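Local coordinates for protein 4-hydroxythreonine-4-phosphate dehydrogenase (Legionella pneumophila subsp. pneumophila, PDB 6XMY) that probably catalyses the NAD(P)-dependent oxidation of 4-(phosphooxy)-L-threonine, a step in the biosynthesis of pyridoxine 5'-phosphate that requires a divalent metal ion, at residues K204-G209 with D261-M266. Sequence-based numbering, arbitrary orientation.
Sequences KINVAG and DAYVAM
Asn206 and Val264 sit at the heart of a parallel pairing between strands 204-208 and 262-265. The main chain of Asn206 reaches across twice: its N donates to Ala262 O at 3.0 Å, and its O accepts from Val264 N. Ala208 N then meets Val264 O at 2.9 Å in a nearly straight bond (173°), extending the parallel ladder.

At the N-terminal end of the pairing, Asp261 supplies a side-chain acceptor. With its CG beside its own backbone N (chi1 -60°), OD2 turns its anti lone pair to Lys204 N at 2.8 Å, while Asp261 N returns a bond to Lys204 O. A short acidic side chain suits this end, since it can bond a strand N-H directly.

The face carrying Ile205, Val207, Ala262 and Val264 is apolar, its beta-branched residues well suited to extended strands. The CG2 branch of Ile205 crosses Val264 obliquely, methyl to methyl, with CG2 3.5 Å from Val264 CG2, and Val207 lies alongside Val264, pointing the same way; helix 180-197 covers all three through Leu190 and Ile187. Beyond them, the flexible chain of Met266, bent at chi2 and chi3, curls back to set CE 3.6 Å from Val207 CG1. On the other face, Asn206 serves two ends: CB offers an apolar contact to Tyr263 CD1, oblique to the ring, while ND2 makes a weak hydrogen bond to Asn258 O. The broad Tyr263 ring also meets Phe252.

Strand 241-246 pairs with the other edge of 204-208, giving the parallel, helix-covered sheet characteristic of an alpha/beta domain in the PdxA family. Strand 262-265 leads directly to the zinc ligand His268.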
# COMPACT_ATOMS: atom_id res chain seq x y z
N LYS A 204 14.75 13.63 -7.98
CA LYS A 204 15.70 13.88 -6.91
C LYS A 204 15.24 13.11 -5.68
O LYS A 204 14.08 13.23 -5.27
CB LYS A 204 15.79 15.37 -6.59
CG LYS A 204 16.31 16.20 -7.75
CD LYS A 204 16.53 17.65 -7.37
CE LYS A 204 17.04 18.44 -8.57
NZ LYS A 204 16.15 18.28 -9.76
N ILE A 205 16.14 12.31 -5.12
CA ILE A 205 15.79 11.38 -4.04
C ILE A 205 16.69 11.65 -2.84
O ILE A 205 17.92 11.56 -2.95
CB ILE A 205 15.90 9.92 -4.53
CG1 ILE A 205 14.91 9.67 -5.68
CG2 ILE A 205 15.68 8.96 -3.38
CD1 ILE A 205 15.14 8.35 -6.40
N ASN A 206 16.09 11.95 -1.69
CA ASN A 206 16.84 12.22 -0.47
C ASN A 206 16.78 10.99 0.43
O ASN A 206 15.69 10.45 0.66
CB ASN A 206 16.26 13.43 0.26
CG ASN A 206 16.61 14.74 -0.42
OD1 ASN A 206 17.17 14.74 -1.51
ND2 ASN A 206 16.27 15.85 0.22
N VAL A 207 17.94 10.54 0.92
CA VAL A 207 18.08 9.23 1.55
C VAL A 207 18.54 9.40 3.00
O VAL A 207 19.58 10.02 3.26
CB VAL A 207 19.06 8.33 0.78
CG1 VAL A 207 19.12 6.95 1.40
CG2 VAL A 207 18.67 8.26 -0.69
N ALA A 208 17.80 8.80 3.92
CA ALA A 208 18.18 8.84 5.33
C ALA A 208 19.35 7.90 5.61
O ALA A 208 19.53 6.87 4.95
CB ALA A 208 17.00 8.39 6.21
N GLY A 209 20.15 8.26 6.61
CA GLY A 209 21.05 7.30 7.20
C GLY A 209 20.28 6.26 8.00
O GLY A 209 19.06 6.34 8.19
N ASP A 261 11.88 14.78 -4.85
CA ASP A 261 10.66 14.14 -5.33
C ASP A 261 10.25 12.96 -4.46
O ASP A 261 9.09 12.56 -4.51
CB ASP A 261 10.86 13.70 -6.78
CG ASP A 261 11.17 14.86 -7.68
OD1 ASP A 261 10.28 15.71 -7.86
OD2 ASP A 261 12.31 14.93 -8.19
N ALA A 262 11.17 12.42 -3.67
CA ALA A 262 10.84 11.34 -2.76
C ALA A 262 11.94 11.23 -1.72
O ALA A 262 13.11 11.52 -2.00
CB ALA A 262 10.69 10.00 -3.48
N TYR A 263 11.54 10.80 -0.53
CA TYR A 263 12.46 10.42 0.53
C TYR A 263 12.59 8.91 0.56
O TYR A 263 11.66 8.17 0.22
CB TYR A 263 11.93 10.88 1.89
CG TYR A 263 11.79 12.37 2.02
CD1 TYR A 263 12.90 13.18 2.25
CD2 TYR A 263 10.54 12.97 1.93
CE1 TYR A 263 12.78 14.54 2.38
CE2 TYR A 263 10.41 14.34 2.05
CZ TYR A 263 11.53 15.12 2.29
OH TYR A 263 11.40 16.48 2.42
N VAL A 264 13.75 8.45 1.00
CA VAL A 264 13.99 7.04 1.29
C VAL A 264 14.35 6.93 2.77
O VAL A 264 15.31 7.55 3.23
CB VAL A 264 15.10 6.46 0.40
CG1 VAL A 264 15.43 5.05 0.82
CG2 VAL A 264 14.67 6.50 -1.05
N ALA A 265 13.56 6.15 3.50
CA ALA A 265 13.87 5.82 4.88
C ALA A 265 14.39 4.39 4.94
O ALA A 265 13.99 3.53 4.15
CB ALA A 265 12.65 5.98 5.78
N MET A 266 15.30 4.14 5.88
CA MET A 266 15.92 2.83 5.99
C MET A 266 14.98 1.79 6.59
O MET A 266 15.12 0.60 6.30
CB MET A 266 17.21 2.92 6.80
CG MET A 266 18.32 3.62 6.03
SD MET A 266 18.94 2.65 4.63
CE MET A 266 19.23 3.93 3.40